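Local coordinates for KaiC-like domain-containing protein (Pyrococcus horikoshii, PDB 3BS4) that is of unknown function but carries a KaiC-like domain, with a RecA-type sheet that holds a bound peptide of unknown identity in the crystal, at residues L141-L152 with R182-K193. Numbering follows the deposited sequence. Where two conformers were deposited one is given.
Sequences LYGFAISMSGYL and RGTNFWLWEGVK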
# COMPACT_ATOMS: atom_id res chain seq x y z
N LEU A 141 4.04 -12.60 -0.09
CA LEU A 141 4.50 -11.32 -0.64
C LEU A 141 3.38 -10.30 -0.56
O LEU A 141 2.25 -10.56 -0.99
CB LEU A 141 4.96 -11.47 -2.09
CG LEU A 141 5.37 -10.20 -2.85
CD1 LEU A 141 6.58 -9.50 -2.21
CD2 LEU A 141 5.63 -10.51 -4.33
N TYR A 142 3.71 -9.14 -0.01
CA TYR A 142 2.75 -8.05 0.08
C TYR A 142 3.33 -6.84 -0.60
O TYR A 142 4.54 -6.63 -0.53
CB TYR A 142 2.46 -7.70 1.53
CG TYR A 142 1.76 -8.80 2.26
CD1 TYR A 142 0.38 -8.95 2.18
CD2 TYR A 142 2.48 -9.72 3.04
CE1 TYR A 142 -0.28 -9.98 2.86
CE2 TYR A 142 1.83 -10.75 3.70
CZ TYR A 142 0.46 -10.88 3.62
OH TYR A 142 -0.18 -11.89 4.30
N GLY A 143 2.48 -6.03 -1.24
CA GLY A 143 2.90 -4.72 -1.75
C GLY A 143 2.11 -3.63 -1.07
O GLY A 143 0.94 -3.83 -0.69
N PHE A 144 2.76 -2.48 -0.89
CA PHE A 144 2.10 -1.29 -0.33
C PHE A 144 2.43 -0.11 -1.19
O PHE A 144 3.61 0.12 -1.46
CB PHE A 144 2.59 -1.04 1.09
CG PHE A 144 2.17 -2.10 2.07
CD1 PHE A 144 1.06 -1.91 2.88
CD2 PHE A 144 2.86 -3.32 2.16
CE1 PHE A 144 0.63 -2.90 3.76
CE2 PHE A 144 2.44 -4.32 3.05
CZ PHE A 144 1.33 -4.11 3.85
N ALA A 145 1.42 0.65 -1.64
CA ALA A 145 1.67 1.90 -2.40
C ALA A 145 1.21 3.10 -1.56
O ALA A 145 0.00 3.27 -1.33
CB ALA A 145 0.93 1.88 -3.75
N ILE A 146 2.20 3.89 -1.13
CA ILE A 146 1.96 4.96 -0.18
C ILE A 146 2.43 6.29 -0.79
O ILE A 146 3.62 6.61 -0.76
CB ILE A 146 2.69 4.72 1.17
CG1 ILE A 146 2.41 3.30 1.70
CG2 ILE A 146 2.27 5.78 2.18
CD1 ILE A 146 3.30 2.86 2.85
N SER A 147 1.52 7.05 -1.38
CA SER A 147 0.11 6.74 -1.58
C SER A 147 -0.33 7.11 -2.96
O SER A 147 0.37 7.85 -3.67
CB SER A 147 -0.70 7.72 -0.70
OG SER A 147 -0.34 7.57 0.67
N MET A 148 -1.42 6.53 -3.45
CA MET A 148 -1.65 6.42 -4.87
C MET A 148 -2.16 7.87 -5.18
O MET A 148 -2.04 8.38 -6.30
CB MET A 148 -2.79 5.44 -5.16
CG MET A 148 -2.36 3.98 -5.10
SD MET A 148 -1.12 3.54 -6.36
CE MET A 148 -2.18 3.68 -7.83
N SER A 149 -2.70 8.55 -4.16
CA SER A 149 -3.12 9.95 -4.29
C SER A 149 -1.95 10.89 -4.61
O SER A 149 -2.13 11.98 -5.15
CB SER A 149 -3.88 10.41 -3.01
OG SER A 149 -3.16 10.04 -1.84
N GLY A 150 -0.73 10.44 -4.29
CA GLY A 150 0.48 11.22 -4.58
C GLY A 150 0.70 11.49 -6.06
O GLY A 150 1.36 12.47 -6.42
N TYR A 151 0.17 10.63 -6.93
CA TYR A 151 0.38 10.84 -8.37
C TYR A 151 -0.23 12.15 -8.86
O TYR A 151 0.22 12.68 -9.85
CB TYR A 151 -0.16 9.65 -9.17
CG TYR A 151 0.69 8.43 -8.99
CD1 TYR A 151 2.04 8.46 -9.33
CD2 TYR A 151 0.16 7.25 -8.44
CE1 TYR A 151 2.86 7.34 -9.15
CE2 TYR A 151 0.98 6.12 -8.24
CZ TYR A 151 2.32 6.18 -8.61
OH TYR A 151 3.16 5.10 -8.43
N LEU A 152 -1.25 12.64 -8.18
CA LEU A 152 -1.87 13.89 -8.59
C LEU A 152 -0.96 15.10 -8.37
O LEU A 152 -1.28 16.21 -8.84
CB LEU A 152 -3.23 14.07 -7.89
CG LEU A 152 -4.31 13.07 -8.30
CD1 LEU A 152 -5.54 13.20 -7.40
CD2 LEU A 152 -4.72 13.26 -9.77
N ARG A 182 2.91 -13.79 -7.40
CA ARG A 182 2.24 -12.50 -7.31
C ARG A 182 2.00 -12.15 -5.84
O ARG A 182 2.05 -13.02 -4.95
CB ARG A 182 0.92 -12.52 -8.08
CG ARG A 182 1.05 -12.28 -9.60
CD ARG A 182 -0.34 -12.25 -10.27
NE ARG A 182 -0.36 -11.80 -11.67
CZ ARG A 182 -0.68 -10.56 -12.06
NH1 ARG A 182 -0.98 -9.62 -11.17
NH2 ARG A 182 -0.69 -10.26 -13.36
N GLY A 183 1.74 -10.88 -5.57
CA GLY A 183 1.52 -10.46 -4.19
C GLY A 183 0.08 -10.10 -3.89
O GLY A 183 -0.80 -10.15 -4.76
N THR A 184 -0.13 -9.75 -2.62
CA THR A 184 -1.39 -9.17 -2.15
C THR A 184 -1.02 -7.73 -1.85
O THR A 184 -0.02 -7.46 -1.18
CB THR A 184 -1.87 -9.92 -0.91
OG1 THR A 184 -2.04 -11.31 -1.27
CG2 THR A 184 -3.21 -9.37 -0.40
N ASN A 185 -1.83 -6.80 -2.36
CA ASN A 185 -1.42 -5.40 -2.46
C ASN A 185 -2.35 -4.47 -1.73
O ASN A 185 -3.56 -4.64 -1.78
CB ASN A 185 -1.33 -4.99 -3.93
CG ASN A 185 -0.15 -5.66 -4.62
OD1 ASN A 185 0.99 -5.24 -4.43
ND2 ASN A 185 -0.42 -6.71 -5.37
N PHE A 186 -1.76 -3.48 -1.06
CA PHE A 186 -2.51 -2.43 -0.37
C PHE A 186 -2.18 -1.10 -0.99
O PHE A 186 -1.02 -0.74 -1.09
CB PHE A 186 -2.15 -2.39 1.11
CG PHE A 186 -2.56 -3.61 1.87
CD1 PHE A 186 -3.71 -3.61 2.63
CD2 PHE A 186 -1.76 -4.75 1.85
CE1 PHE A 186 -4.09 -4.74 3.37
CE2 PHE A 186 -2.14 -5.90 2.57
CZ PHE A 186 -3.31 -5.88 3.33
N TRP A 187 -3.21 -0.37 -1.38
CA TRP A 187 -3.05 0.99 -1.88
C TRP A 187 -3.60 1.93 -0.83
O TRP A 187 -4.69 1.71 -0.31
CB TRP A 187 -3.90 1.19 -3.15
CG TRP A 187 -3.29 0.61 -4.36
CD1 TRP A 187 -2.08 -0.04 -4.44
CD2 TRP A 187 -3.80 0.67 -5.70
NE1 TRP A 187 -1.82 -0.41 -5.75
CE2 TRP A 187 -2.86 0.03 -6.54
CE3 TRP A 187 -4.98 1.18 -6.26
CZ2 TRP A 187 -3.06 -0.12 -7.92
CZ3 TRP A 187 -5.18 1.03 -7.64
CH2 TRP A 187 -4.22 0.40 -8.45
N LEU A 188 -2.89 3.02 -0.56
CA LEU A 188 -3.42 4.06 0.30
C LEU A 188 -3.87 5.24 -0.56
O LEU A 188 -3.14 5.65 -1.46
CB LEU A 188 -2.35 4.52 1.30
CG LEU A 188 -2.75 5.62 2.30
CD1 LEU A 188 -3.91 5.16 3.22
CD2 LEU A 188 -1.56 6.07 3.13
N TRP A 189 -5.03 5.83 -0.26
CA TRP A 189 -5.42 7.08 -0.93
C TRP A 189 -5.79 8.09 0.14
O TRP A 189 -6.68 7.82 0.93
CB TRP A 189 -6.61 6.86 -1.87
CG TRP A 189 -7.02 8.11 -2.62
CD1 TRP A 189 -7.75 9.15 -2.15
CD2 TRP A 189 -6.71 8.42 -3.99
NE1 TRP A 189 -7.91 10.12 -3.13
CE2 TRP A 189 -7.27 9.70 -4.27
CE3 TRP A 189 -5.99 7.76 -5.00
CZ2 TRP A 189 -7.14 10.32 -5.53
CZ3 TRP A 189 -5.85 8.39 -6.24
CH2 TRP A 189 -6.43 9.64 -6.50
N GLU A 190 -5.08 9.22 0.17
CA GLU A 190 -5.28 10.24 1.21
C GLU A 190 -6.13 11.38 0.68
O GLU A 190 -5.72 12.06 -0.27
CB GLU A 190 -3.91 10.76 1.70
CG GLU A 190 -3.06 9.63 2.29
CD GLU A 190 -1.72 10.09 2.84
OE1 GLU A 190 -1.69 10.90 3.79
OE2 GLU A 190 -0.70 9.61 2.34
N GLY A 191 -7.29 11.57 1.28
CA GLY A 191 -8.18 12.69 0.91
C GLY A 191 -9.13 12.34 -0.21
O GLY A 191 -9.45 11.17 -0.44
N VAL A 192 -9.62 13.36 -0.91
CA VAL A 192 -10.51 13.11 -2.04
C VAL A 192 -9.73 13.48 -3.28
O VAL A 192 -9.29 12.58 -4.04
CB VAL A 192 -11.85 13.89 -1.91
CG1 VAL A 192 -12.77 13.56 -3.07
CG2 VAL A 192 -12.51 13.53 -0.57
N LYS A 193 -9.51 14.78 -3.47
CA LYS A 193 -8.60 15.35 -4.48
C LYS A 193 -9.12 15.33 -5.92
O LYS A 193 -9.13 16.37 -6.59
CB LYS A 193 -7.20 14.72 -4.41
CG LYS A 193 -6.53 14.92 -3.05
CD LYS A 193 -5.12 14.35 -3.00
CE LYS A 193 -4.37 14.82 -1.74
NZ LYS A 193 -5.15 14.66 -0.48
O HOH W 1 0.25 -12.59 -0.91
O HOH W 2 2.67 -14.38 -2.24
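Two neighbouring parallel strands in the middle of the sheet of this KaiC-like domain, 141-146 and 184-190, form the contact, their short axes 15° apart and their connection largely helical. Five backbone hydrogen bonds run from Thr184 N to Leu141 O through to Leu188 N to Ala145 O, alternating as parallel pairing requires. On the face covered by helix 34-47, the rings of Phe144 and Phe186 lie side by side as an offset pair with little overlap (planes at 7°, centroids 5.0 Å apart). Both CG atoms sit anti to the carbonyl carbon (chi1 near -67°), which points the two rings the same way. On the other face Met148 folds over the indole of Trp187: its chain, bent at chi2 and chi3, lays SD 3.9 Å above the five-membered ring's centroid (Met-aromatic) and CE over the six-membered ring (CH-pi). Trp187 NE1 and Asn185 OD1 bond the bound peptide's backbone, so this is the peptide-binding side.

Past Ile146 a cis peptide bond precedes Ser147, and pairing passes partly to side chains. Met148 N still reaches Leu188 O, at 2.8 Å and nearly straight. Ser149 OG accepts Glu190 N at 2.9 Å, while Ser147 OG donates to the anti lone pair of Glu190 OE2 at 2.7 Å. Ser149 CB rests 3.6 Å above the centre of the Trp189 indole, Leu152 CD1 meets Trp189 CH2 at 3.8 Å, and Trp189 NE1 donates to Val192 O in the ring plane. Replacing Trp189, which also touches helix 195-204, with an alanine would probably open a gap between Ser149, Leu152 and that helix and deprive Val192 O of this donor. With Tyr59 also on OE2 and Lys35 on OE1, the Glu190 carboxylate and N-H hold residues 147-149 to the strand end.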